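PDB 4ILO: CT398 from Chlamydia trachomatis, which is of unknown function but, with its long coiled-coil hairpin and C4-type zinc ribbon, possibly binds DNA or RNA. Local coordinates for residues K48-E53 and L127-K132; S10-I14 and L170-T174; L80-Q84 and L96-M100; C202-A208 and C226-R231; H31-L35 and I149-I153. All coordinates share one frame. Residue numbers count along the deposited sequence, not the author numbering.

Contact 1: K48-E53 and L127-K132; sequences KVEEKE and LLISLK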
# COMPACT_ATOMS: atom_id res chain seq x y z
N LYS A 48 -0.72 -12.67 -8.95
CA LYS A 48 -0.53 -14.11 -9.01
C LYS A 48 -1.55 -14.73 -9.95
O LYS A 48 -1.20 -15.59 -10.77
CB LYS A 48 -0.58 -14.73 -7.62
CG LYS A 48 0.66 -14.45 -6.76
CD LYS A 48 0.60 -15.17 -5.40
CE LYS A 48 1.63 -14.57 -4.43
NZ LYS A 48 1.69 -15.34 -3.16
N VAL A 49 -2.82 -14.29 -9.86
CA VAL A 49 -3.85 -14.83 -10.74
C VAL A 49 -3.50 -14.56 -12.20
O VAL A 49 -3.56 -15.48 -13.04
CB VAL A 49 -5.25 -14.33 -10.34
CG1 VAL A 49 -6.27 -14.70 -11.39
CG2 VAL A 49 -5.67 -14.94 -9.00
N GLU A 50 -3.03 -13.34 -12.51
CA GLU A 50 -2.66 -12.96 -13.87
C GLU A 50 -1.50 -13.79 -14.39
O GLU A 50 -1.54 -14.29 -15.52
CB GLU A 50 -2.29 -11.48 -13.95
N GLU A 51 -0.45 -13.95 -13.59
CA GLU A 51 0.68 -14.76 -14.04
C GLU A 51 0.24 -16.19 -14.29
O GLU A 51 0.70 -16.83 -15.24
CB GLU A 51 1.83 -14.71 -13.02
CG GLU A 51 2.32 -13.28 -12.74
CD GLU A 51 3.31 -13.18 -11.59
OE1 GLU A 51 3.39 -14.12 -10.77
OE2 GLU A 51 4.01 -12.14 -11.51
N LYS A 52 -0.66 -16.71 -13.46
CA LYS A 52 -1.14 -18.08 -13.64
C LYS A 52 -2.00 -18.19 -14.88
O LYS A 52 -1.89 -19.17 -15.64
CB LYS A 52 -1.89 -18.56 -12.40
CG LYS A 52 -1.61 -20.00 -12.10
CD LYS A 52 -0.19 -20.04 -11.62
CE LYS A 52 0.28 -21.40 -11.41
NZ LYS A 52 1.65 -21.28 -10.88
N GLU A 53 -2.84 -17.20 -15.13
CA GLU A 53 -3.64 -17.23 -16.35
C GLU A 53 -2.77 -17.23 -17.60
O GLU A 53 -3.00 -18.01 -18.53
CB GLU A 53 -4.64 -16.07 -16.33
CG GLU A 53 -5.73 -16.30 -15.28
CD GLU A 53 -6.81 -15.19 -15.26
OE1 GLU A 53 -6.53 -14.08 -15.74
OE2 GLU A 53 -7.94 -15.45 -14.77
N LEU A 127 -4.04 -24.63 -8.91
CA LEU A 127 -3.46 -23.48 -8.23
C LEU A 127 -4.22 -22.22 -8.56
O LEU A 127 -4.40 -21.35 -7.70
CB LEU A 127 -2.01 -23.26 -8.65
CG LEU A 127 -0.97 -23.94 -7.80
CD1 LEU A 127 0.38 -23.89 -8.50
CD2 LEU A 127 -0.94 -23.21 -6.49
N LEU A 128 -4.60 -22.08 -9.83
CA LEU A 128 -5.41 -20.93 -10.22
C LEU A 128 -6.71 -20.89 -9.42
O LEU A 128 -7.16 -19.82 -8.97
CB LEU A 128 -5.73 -20.99 -11.71
CG LEU A 128 -6.55 -19.89 -12.34
CD1 LEU A 128 -5.96 -18.54 -12.01
CD2 LEU A 128 -6.56 -20.09 -13.84
N ILE A 129 -7.33 -22.05 -9.24
CA ILE A 129 -8.63 -22.09 -8.58
C ILE A 129 -8.47 -21.62 -7.15
O ILE A 129 -9.26 -20.83 -6.62
CB ILE A 129 -9.18 -23.53 -8.62
CG1 ILE A 129 -9.67 -23.87 -10.03
CG2 ILE A 129 -10.31 -23.70 -7.62
CD1 ILE A 129 -9.98 -25.34 -10.19
N SER A 130 -7.43 -22.12 -6.50
CA SER A 130 -7.14 -21.74 -5.13
C SER A 130 -6.82 -20.25 -5.02
O SER A 130 -7.17 -19.60 -4.01
CB SER A 130 -5.96 -22.59 -4.67
OG SER A 130 -5.72 -22.40 -3.31
N LEU A 131 -6.14 -19.69 -6.02
CA LEU A 131 -5.81 -18.25 -5.93
C LEU A 131 -7.04 -17.37 -6.14
O LEU A 131 -7.17 -16.30 -5.52
CB LEU A 131 -4.72 -17.88 -6.96
CG LEU A 131 -3.29 -18.35 -6.75
CD1 LEU A 131 -2.50 -18.27 -8.06
CD2 LEU A 131 -2.58 -17.52 -5.66
N LYS A 132 -7.95 -17.77 -7.02
CA LYS A 132 -9.21 -17.05 -7.18
C LYS A 132 -10.04 -17.10 -5.90
O LYS A 132 -10.61 -16.09 -5.46
CB LYS A 132 -9.96 -17.66 -8.36
CG LYS A 132 -9.44 -17.21 -9.72
CD LYS A 132 -10.19 -17.89 -10.88
CE LYS A 132 -9.64 -17.49 -12.27
NZ LYS A 132 -10.23 -18.31 -13.41
O HOH W 1 -8.99 -17.66 -15.68
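Lys48 opens the contact at its margin: its CA-CB bond points at the opposing helix and CB lies 4.0 Å from Leu131 CD2, but the extended chain then leads its ammonium away from the seam. That suits a lysine at an apolar border, the methylenes packing while the charge is kept out of the contact. Val49 CG2 sits 3.7 Å from Leu131 CB and its CG1 3.9 Å from Leu128 CD1, bridging two leucines a turn apart. This is the antiparallel pairing of a coiled-coil hairpin: the short axes of 48-53 and 127-132 approach to 9.6 Å, with 157° between their N-to-C directions, and the pairs Val49-Leu131 and Lys52-Leu128 both bring their CA atoms to 6.2 Å. Lys52 packs inward with its aliphatic part, CB being 4.1 Å from Leu128 CD1, while NZ passes 3.8 Å from Leu127 CD1 and has a weak, long ion pair with Glu55 of its own helix. Glu53 closes the other flank. Its CG touches Leu128 CD1 at 4.0 Å, and its OE2 forms a long salt bridge of 3.9 Å to Lys132 NZ, bridged by a water that donates to Glu53 OE2 (2.6 Å) and accepts from Lys132 NZ (2.7 Å).

Contact 2: S10-I14 and L170-T174; sequences SILAI and LKETT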
# COMPACT_ATOMS: atom_id res chain seq x y z
N SER A 10 -5.90 34.44 23.28
CA SER A 10 -6.32 34.21 21.91
C SER A 10 -5.45 33.16 21.20
O SER A 10 -5.97 32.29 20.51
CB SER A 10 -6.30 35.51 21.12
OG SER A 10 -6.72 35.30 19.80
N ILE A 11 -4.12 33.27 21.32
CA ILE A 11 -3.22 32.28 20.73
C ILE A 11 -3.37 30.95 21.44
O ILE A 11 -3.22 29.89 20.82
CB ILE A 11 -1.77 32.77 20.79
CG1 ILE A 11 -0.93 32.12 19.70
CG2 ILE A 11 -1.16 32.45 22.16
CD1 ILE A 11 -1.33 32.47 18.30
N LEU A 12 -3.63 30.95 22.74
CA LEU A 12 -3.86 29.69 23.42
C LEU A 12 -5.04 28.95 22.79
O LEU A 12 -4.96 27.73 22.56
CB LEU A 12 -4.03 29.91 24.93
CG LEU A 12 -2.67 30.13 25.62
CD1 LEU A 12 -2.79 30.61 27.06
CD2 LEU A 12 -1.80 28.85 25.58
N ALA A 13 -6.10 29.67 22.44
CA ALA A 13 -7.27 29.00 21.89
C ALA A 13 -7.03 28.55 20.46
O ALA A 13 -7.55 27.50 20.04
CB ALA A 13 -8.50 29.91 21.95
N ILE A 14 -6.26 29.33 19.69
CA ILE A 14 -5.85 28.87 18.36
C ILE A 14 -4.97 27.63 18.49
O ILE A 14 -5.05 26.70 17.67
CB ILE A 14 -5.12 30.00 17.63
CG1 ILE A 14 -6.14 31.09 17.29
CG2 ILE A 14 -4.38 29.48 16.43
CD1 ILE A 14 -5.54 32.38 16.97
N LEU A 170 -10.65 33.20 14.61
CA LEU A 170 -9.88 33.65 15.76
C LEU A 170 -8.62 34.39 15.34
O LEU A 170 -8.21 35.35 16.02
CB LEU A 170 -9.50 32.46 16.63
CG LEU A 170 -10.67 31.67 17.21
CD1 LEU A 170 -10.13 30.65 18.17
CD2 LEU A 170 -11.67 32.60 17.90
N LYS A 171 -7.99 33.93 14.25
CA LYS A 171 -6.84 34.62 13.68
C LYS A 171 -7.15 36.08 13.36
O LYS A 171 -6.26 36.93 13.39
CB LYS A 171 -6.39 33.94 12.38
CG LYS A 171 -5.35 32.82 12.54
CD LYS A 171 -4.91 32.25 11.18
CE LYS A 171 -4.34 33.36 10.29
NZ LYS A 171 -3.49 32.83 9.19
N GLU A 172 -8.41 36.38 13.06
CA GLU A 172 -8.75 37.76 12.72
C GLU A 172 -8.46 38.70 13.88
O GLU A 172 -7.78 39.72 13.70
CB GLU A 172 -10.20 37.86 12.20
CG GLU A 172 -10.34 37.03 10.88
CD GLU A 172 -11.72 37.06 10.20
OE1 GLU A 172 -12.68 37.64 10.75
OE2 GLU A 172 -11.82 36.46 9.10
N THR A 173 -8.87 38.33 15.10
CA THR A 173 -8.72 39.18 16.29
C THR A 173 -7.44 38.89 17.11
O THR A 173 -7.35 39.33 18.27
CB THR A 173 -9.95 39.05 17.20
OG1 THR A 173 -10.39 37.69 17.23
CG2 THR A 173 -11.10 39.94 16.70
N THR A 174 -6.47 38.16 16.54
CA THR A 174 -5.27 37.72 17.26
C THR A 174 -4.08 38.61 16.89
O THR A 174 -3.96 39.05 15.74
CB THR A 174 -4.97 36.23 16.94
OG1 THR A 174 -4.28 35.61 18.04
CG2 THR A 174 -4.13 36.08 15.65
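Leu170, near the end of the long helix 90-171, points at helix 2-86 and lays its CB 3.7 Å from Ile14 CG1, with its CD1 4.2 Å from Ala13 CB; the small alanine lets the leucine lie close to the helix surface. Lys171 directs its CA-CB bond away, as a charged residue at a partly exposed edge may, yet its backbone N is still 4.0 Å from Ile14 CD1. The second arm of the coiled-coil hairpin gives way to a type I beta turn from Lys171 to Thr174, which redirects the chain toward helix 176-189, whose Phe179 touches Ile11, Lys171 and Thr174. Inside the turn Thr173 bends back on its own segment, OG1 making a weak hydrogen bond of 3.4 Å to Leu170 O. Thr174, buried and extended, faces the first helix again. Its OG1 shares a hydrogen bond of 3.0 Å with Ser10 OG, either hydroxyl being a possible donor, so two small polar side chains satisfy one another at a buried place, while Thr174 OG1 also lies 3.6 Å from the methyl Ile14 CD1.

Contact 3: L80-Q84 and L96-M100; sequences LENQQ and LTQEM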
# COMPACT_ATOMS: atom_id res chain seq x y z
N LEU A 80 3.12 -45.21 -44.05
CA LEU A 80 4.29 -46.04 -44.31
C LEU A 80 3.93 -47.52 -44.24
O LEU A 80 4.51 -48.35 -44.95
CB LEU A 80 5.38 -45.72 -43.31
CG LEU A 80 6.02 -44.33 -43.37
CD1 LEU A 80 6.93 -44.12 -42.17
CD2 LEU A 80 6.85 -44.10 -44.70
N GLU A 81 2.98 -47.88 -43.38
CA GLU A 81 2.58 -49.27 -43.26
C GLU A 81 1.86 -49.72 -44.52
O GLU A 81 2.13 -50.80 -45.04
CB GLU A 81 1.69 -49.45 -42.03
CG GLU A 81 2.55 -49.39 -40.81
CD GLU A 81 1.80 -49.49 -39.53
OE1 GLU A 81 0.58 -49.22 -39.55
OE2 GLU A 81 2.46 -49.82 -38.51
N ASN A 82 0.97 -48.90 -45.04
CA ASN A 82 0.35 -49.24 -46.30
C ASN A 82 1.41 -49.41 -47.40
O ASN A 82 1.32 -50.34 -48.21
CB ASN A 82 -0.72 -48.20 -46.65
CG ASN A 82 -1.81 -48.13 -45.58
OD1 ASN A 82 -2.08 -49.10 -44.86
ND2 ASN A 82 -2.41 -46.96 -45.44
N GLN A 83 2.41 -48.51 -47.46
CA GLN A 83 3.44 -48.62 -48.50
C GLN A 83 4.18 -49.94 -48.38
O GLN A 83 4.43 -50.63 -49.38
CB GLN A 83 4.45 -47.48 -48.40
CG GLN A 83 3.97 -46.15 -48.92
CD GLN A 83 4.95 -45.00 -48.69
OE1 GLN A 83 6.16 -45.16 -48.76
NE2 GLN A 83 4.40 -43.81 -48.41
N GLN A 84 4.55 -50.31 -47.15
CA GLN A 84 5.34 -51.49 -46.94
C GLN A 84 4.57 -52.75 -47.31
O GLN A 84 5.17 -53.71 -47.79
CB GLN A 84 5.80 -51.55 -45.48
CG GLN A 84 6.80 -52.65 -45.25
CD GLN A 84 7.19 -52.84 -43.80
OE1 GLN A 84 8.39 -52.82 -43.40
NE2 GLN A 84 6.19 -53.03 -43.00
N LEU A 96 11.51 -48.95 -44.91
CA LEU A 96 10.24 -48.68 -44.24
C LEU A 96 10.22 -49.20 -42.81
O LEU A 96 9.73 -48.51 -41.90
CB LEU A 96 9.12 -49.30 -45.08
CG LEU A 96 8.99 -48.42 -46.35
CD1 LEU A 96 8.16 -49.06 -47.39
CD2 LEU A 96 8.37 -47.12 -45.97
N THR A 97 10.78 -50.38 -42.56
CA THR A 97 10.92 -50.82 -41.17
C THR A 97 11.64 -49.76 -40.35
O THR A 97 11.17 -49.35 -39.26
CB THR A 97 11.68 -52.14 -41.13
OG1 THR A 97 10.85 -53.18 -41.68
CG2 THR A 97 12.06 -52.53 -39.74
N GLN A 98 12.80 -49.30 -40.86
CA GLN A 98 13.65 -48.41 -40.10
C GLN A 98 12.95 -47.07 -39.91
O GLN A 98 12.99 -46.50 -38.82
CB GLN A 98 15.00 -48.23 -40.80
CG GLN A 98 15.84 -49.52 -40.78
CD GLN A 98 16.83 -49.65 -41.96
OE1 GLN A 98 17.14 -48.67 -42.66
NE2 GLN A 98 17.31 -50.88 -42.19
N GLU A 99 12.30 -46.56 -40.96
CA GLU A 99 11.59 -45.30 -40.85
C GLU A 99 10.47 -45.39 -39.81
O GLU A 99 10.27 -44.47 -39.01
CB GLU A 99 11.04 -44.88 -42.20
CG GLU A 99 10.52 -43.44 -42.18
CD GLU A 99 11.60 -42.34 -42.29
OE1 GLU A 99 12.70 -42.56 -42.87
OE2 GLU A 99 11.30 -41.23 -41.80
N MET A 100 9.74 -46.50 -39.79
CA MET A 100 8.62 -46.61 -38.86
C MET A 100 9.13 -46.70 -37.43
O MET A 100 8.56 -46.11 -36.49
CB MET A 100 7.74 -47.81 -39.22
CG MET A 100 6.83 -47.52 -40.41
SD MET A 100 5.82 -48.96 -40.79
CE MET A 100 6.77 -49.90 -41.94
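Close to the tip of the coiled-coil hairpin, 80-84 and 96-100 lie on the two antiparallel helices just before and just after the chain reverses, their short axes approaching to 10.1 Å with 167° between their N-to-C directions. Apolar contacts dominate. Leu80 CD2 meets Leu96 CD2 at 3.6 Å, and Leu80 CB lies 3.7 Å from Met100 CG, so one leucine packs against two residues a turn apart on the partner. Leucine offers a compact branched apolar end, and methionine a longer unbranched chain that can follow the surface of the opposite helix. Around them, polar residues lend their hydrocarbon parts: Leu80 CD1 rests 3.7 Å from Glu99 CG, and Gln84 CB lies 3.9 Å from Leu96 CD1. On the polar side, Thr97 OG1 has a weak hydrogen bond to the carbonyl of Phe93, one turn earlier in its own helix. Sulphur makes a close approach of its own, for although the CA-CB bond of Glu81 points away, its CG comes within 3.3 Å of Met100 SD.

Contact 4: C202-A208 and C226-R231; sequences CSGCHIA and CEHCSR. With ZN (zinc ion), chain C.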
# COMPACT_ATOMS: atom_id res chain seq x y z
N CYS A 202 10.23 25.00 32.27
CA CYS A 202 9.50 25.09 31.01
C CYS A 202 8.69 23.82 30.84
O CYS A 202 9.25 22.72 30.93
CB CYS A 202 10.49 25.25 29.86
SG CYS A 202 9.77 25.21 28.21
N SER A 203 7.38 23.94 30.64
CA SER A 203 6.58 22.73 30.51
C SER A 203 6.67 22.14 29.12
O SER A 203 6.23 21.01 28.90
CB SER A 203 5.13 23.00 30.92
OG SER A 203 4.46 23.78 29.97
N GLY A 204 7.26 22.86 28.17
CA GLY A 204 7.57 22.31 26.87
C GLY A 204 8.77 21.38 26.85
O GLY A 204 8.71 20.31 26.24
N CYS A 205 9.88 21.76 27.51
CA CYS A 205 11.10 20.96 27.47
C CYS A 205 11.53 20.45 28.84
O CYS A 205 12.42 19.59 28.91
CB CYS A 205 12.25 21.77 26.83
SG CYS A 205 12.97 23.14 27.84
N HIS A 206 10.93 20.96 29.93
CA HIS A 206 11.18 20.57 31.32
C HIS A 206 12.51 21.09 31.87
O HIS A 206 12.99 20.61 32.89
CB HIS A 206 10.99 19.07 31.59
CG HIS A 206 9.56 18.63 31.50
ND1 HIS A 206 8.53 19.50 31.23
CD2 HIS A 206 8.99 17.41 31.65
CE1 HIS A 206 7.38 18.83 31.21
NE2 HIS A 206 7.64 17.57 31.46
N ILE A 207 13.09 22.07 31.26
CA ILE A 207 14.32 22.66 31.78
C ILE A 207 13.96 23.86 32.67
O ILE A 207 13.11 24.69 32.31
CB ILE A 207 15.29 22.99 30.62
CG1 ILE A 207 15.67 21.67 29.90
CG2 ILE A 207 16.53 23.76 31.11
CD1 ILE A 207 16.73 21.78 28.79
N ALA A 208 14.54 23.90 33.87
CA ALA A 208 14.21 24.95 34.85
C ALA A 208 14.67 26.33 34.39
O ALA A 208 15.74 26.50 33.79
CB ALA A 208 14.86 24.64 36.20
N CYS A 226 11.61 30.42 26.20
CA CYS A 226 12.47 29.49 26.92
C CYS A 226 13.89 29.59 26.36
O CYS A 226 14.10 29.52 25.13
CB CYS A 226 11.96 28.05 26.74
SG CYS A 226 12.95 26.82 27.63
N GLU A 227 14.87 29.71 27.27
CA GLU A 227 16.27 29.84 26.89
C GLU A 227 16.83 28.55 26.28
O GLU A 227 17.91 28.59 25.67
CB GLU A 227 17.10 30.25 28.10
CG GLU A 227 16.81 31.68 28.57
CD GLU A 227 17.87 32.18 29.54
OE1 GLU A 227 18.83 32.81 29.06
OE2 GLU A 227 17.74 31.94 30.76
N HIS A 228 16.11 27.43 26.40
CA HIS A 228 16.59 26.15 25.86
C HIS A 228 15.81 25.64 24.66
O HIS A 228 16.43 25.16 23.71
CB HIS A 228 16.64 25.12 26.98
CG HIS A 228 17.39 25.64 28.18
ND1 HIS A 228 18.73 25.39 28.39
CD2 HIS A 228 17.00 26.48 29.17
CE1 HIS A 228 19.12 26.02 29.49
NE2 HIS A 228 18.09 26.68 29.98
N CYS A 229 14.49 25.73 24.66
CA CYS A 229 13.73 25.23 23.52
C CYS A 229 13.14 26.33 22.66
O CYS A 229 12.63 26.02 21.58
CB CYS A 229 12.62 24.27 23.98
SG CYS A 229 11.15 25.03 24.81
N SER A 230 13.16 27.58 23.10
CA SER A 230 12.69 28.75 22.33
C SER A 230 11.17 28.89 22.30
O SER A 230 10.67 29.86 21.65
CB SER A 230 13.19 28.78 20.87
OG SER A 230 14.61 28.89 20.79
N ARG A 231 10.41 28.00 22.93
CA ARG A 231 8.97 28.18 23.03
C ARG A 231 8.64 29.46 23.80
O ARG A 231 9.44 29.95 24.61
CB ARG A 231 8.35 27.01 23.77
CG ARG A 231 8.43 25.67 23.00
CD ARG A 231 7.68 24.60 23.75
NE ARG A 231 7.41 23.42 22.92
CZ ARG A 231 8.30 22.47 22.68
NH1 ARG A 231 9.53 22.55 23.16
NH2 ARG A 231 7.96 21.43 21.92
ZN ZN C . 11.72 24.94 27.03
O HOH W 2 17.56 27.96 32.48
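Four cysteines, two from each segment, hold one zinc ion through their SG atoms. Their rotamers repeat in pairs: Cys202 and Cys226, first of each CxxC, adopt chi1 t, whereas Cys205 and Cys229 adopt p, and these settings turn all four thiolates onto the metal. Thiolate charge is spread further by backbone NH groups, Cys205 N donating to Cys202 SG (3.5 Å) and both His228 N (3.4 Å) and Cys229 N (3.5 Å) to Cys226 SG. Arg231, with an extended chain (chi2 and chi3 t), reaches back along its own loop so that NH1 donates to Cys229 SG at 3.4 Å; its NH2 forms a salt bridge with Asp191. Gly204 is needed beside it, since a CB there would clash with Arg231 CD. At the outer edge Ile207 sets CG2 over the face of the His228 ring, a CH-pi contact 3.4 Å from the ring centroid, and a water links Ala208 O (2.7 Å) to His228 NE2 (2.9 Å). Each segment also closes on itself, through Cys202 N to Ile207 O (2.9 Å) and Cys226 N to Arg231 O (2.7 Å). Two such matching CxxC knuckles around a tetrahedral Cys4 zinc are the hallmark of a zinc ribbon.

Contact 5: H31-L35 and I149-I153; sequences HQNEL and IRENI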
# COMPACT_ATOMS: atom_id res chain seq x y z
N HIS A 31 -5.06 5.89 8.70
CA HIS A 31 -6.14 5.21 7.99
C HIS A 31 -5.78 5.00 6.53
O HIS A 31 -6.08 3.93 5.96
CB HIS A 31 -7.44 6.01 8.10
CG HIS A 31 -8.04 6.01 9.47
ND1 HIS A 31 -7.95 4.94 10.33
CD2 HIS A 31 -8.76 6.96 10.13
CE1 HIS A 31 -8.57 5.23 11.46
NE2 HIS A 31 -9.06 6.45 11.37
N GLN A 32 -5.15 5.99 5.88
CA GLN A 32 -4.78 5.83 4.48
C GLN A 32 -3.71 4.75 4.30
O GLN A 32 -3.74 4.00 3.31
CB GLN A 32 -4.30 7.15 3.88
CG GLN A 32 -5.39 8.22 3.73
CD GLN A 32 -4.81 9.57 3.32
OE1 GLN A 32 -3.68 9.88 3.67
NE2 GLN A 32 -5.56 10.35 2.57
N ASN A 33 -2.77 4.64 5.24
CA ASN A 33 -1.80 3.54 5.17
C ASN A 33 -2.50 2.19 5.29
O ASN A 33 -2.12 1.24 4.60
CB ASN A 33 -0.79 3.65 6.31
CG ASN A 33 -0.00 4.94 6.27
OD1 ASN A 33 -0.02 5.68 5.26
ND2 ASN A 33 0.71 5.23 7.36
N GLU A 34 -3.49 2.09 6.19
CA GLU A 34 -4.25 0.86 6.40
C GLU A 34 -5.01 0.47 5.14
O GLU A 34 -5.11 -0.73 4.82
CB GLU A 34 -5.20 1.03 7.58
CG GLU A 34 -5.51 -0.23 8.43
CD GLU A 34 -6.39 0.10 9.66
OE1 GLU A 34 -6.72 1.31 9.89
OE2 GLU A 34 -6.75 -0.85 10.42
N LEU A 35 -5.54 1.46 4.40
CA LEU A 35 -6.21 1.19 3.12
C LEU A 35 -5.23 0.69 2.06
O LEU A 35 -5.47 -0.32 1.39
CB LEU A 35 -6.89 2.47 2.62
CG LEU A 35 -8.30 2.81 3.13
CD1 LEU A 35 -8.91 4.01 2.36
CD2 LEU A 35 -9.22 1.59 3.04
N ILE A 149 -13.22 2.33 7.20
CA ILE A 149 -12.07 3.23 7.22
C ILE A 149 -12.37 4.49 6.42
O ILE A 149 -12.02 5.60 6.83
CB ILE A 149 -10.80 2.53 6.69
CG1 ILE A 149 -10.30 1.49 7.71
CG2 ILE A 149 -9.71 3.59 6.46
CD1 ILE A 149 -9.31 0.43 7.13
N ARG A 150 -12.99 4.33 5.23
CA ARG A 150 -13.22 5.50 4.38
C ARG A 150 -14.22 6.45 5.02
O ARG A 150 -14.09 7.67 4.90
CB ARG A 150 -13.69 5.09 2.97
CG ARG A 150 -12.66 4.33 2.12
CD ARG A 150 -13.10 4.21 0.65
NE ARG A 150 -12.61 2.98 0.02
CZ ARG A 150 -13.32 1.84 -0.11
NH1 ARG A 150 -14.58 1.74 0.33
NH2 ARG A 150 -12.76 0.80 -0.71
N GLU A 151 -15.21 5.90 5.73
CA GLU A 151 -16.14 6.77 6.44
C GLU A 151 -15.45 7.52 7.57
O GLU A 151 -15.80 8.67 7.87
CB GLU A 151 -17.34 5.97 6.95
CG GLU A 151 -18.46 6.85 7.53
CD GLU A 151 -19.15 7.70 6.47
OE1 GLU A 151 -19.42 7.14 5.38
OE2 GLU A 151 -19.42 8.91 6.72
N ASN A 152 -14.47 6.88 8.23
CA ASN A 152 -13.74 7.59 9.28
C ASN A 152 -12.95 8.75 8.70
O ASN A 152 -12.97 9.85 9.24
CB ASN A 152 -12.83 6.62 10.05
CG ASN A 152 -13.60 5.69 11.03
OD1 ASN A 152 -14.81 5.43 10.86
ND2 ASN A 152 -12.90 5.19 12.04
N ILE A 153 -12.26 8.51 7.58
CA ILE A 153 -11.60 9.59 6.87
C ILE A 153 -12.59 10.71 6.53
O ILE A 153 -12.31 11.89 6.76
CB ILE A 153 -10.91 9.06 5.61
CG1 ILE A 153 -9.69 8.21 5.99
CG2 ILE A 153 -10.50 10.21 4.71
CD1 ILE A 153 -9.06 7.47 4.83
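This is a mainly apolar helix-helix contact between the two arms of the coiled-coil hairpin, lying nearer the middle of the chain than its ends, where helix 2-86 and helix 90-171 run antiparallel. The short axes of 31-35 and 149-153 approach to 10.0 Å, with 155° between their N-to-C directions, and the nearest CA atoms, of His31 and Ile149, are 6.3 Å apart. Ile149, buried, is the centrepiece. Its CG2 lies 3.7 Å from both His31 CB and Leu35 CG, so the branched side chain occupies the space between two residues one turn apart on the other helix. Ile153 repeats the theme a turn later, its CG1 3.8 Å from His31 CB and its CD1 4.3 Å from Leu35 CD1. His31 adapts well to this half-exposed place: CB serves the apolar seam while the imidazole extends alongside the partner helix, NE2 reaching 4.0 Å from Asn152 CB, and the residue also touches Ile156. At the borders polar residues contribute carbon: Gln32 CG is 3.9 Å from Ile153 CD1, and Arg150 CG is 3.8 Å from Leu35 CD1. The Arg150 guanidinium forms salt bridges with Glu146 and Glu147. With no hydrogen bond or salt bridge joining the two segments, their association probably rests chiefly on burying isoleucine and leucine side chains, while Arg150 finds its charge partners along its own helix.

Contacts 1, 2, 3 and 5 all join helix 2-86 to helix 90-171, contact 2 also taking in the turn that follows it, and sample the hairpin from its base at contact 2 to near its tip at contact 3, centres about 104 Å apart. Contacts 1, 3 and 5 are surface contacts, as expected for a two-helix hairpin: an aliphatic seam bordered by polar residues, to which contact 1 adds a water-bridged ion pair. Contact 2 is partly buried, with helix 176-189 and strand 194-198 packing against it, and includes a hydroxyl-hydroxyl hydrogen bond. Contact 4, also partly buried, belongs to the zinc ribbon, where metal coordination replaces helix packing; its nearest atoms are about 9 Å from those of contact 2.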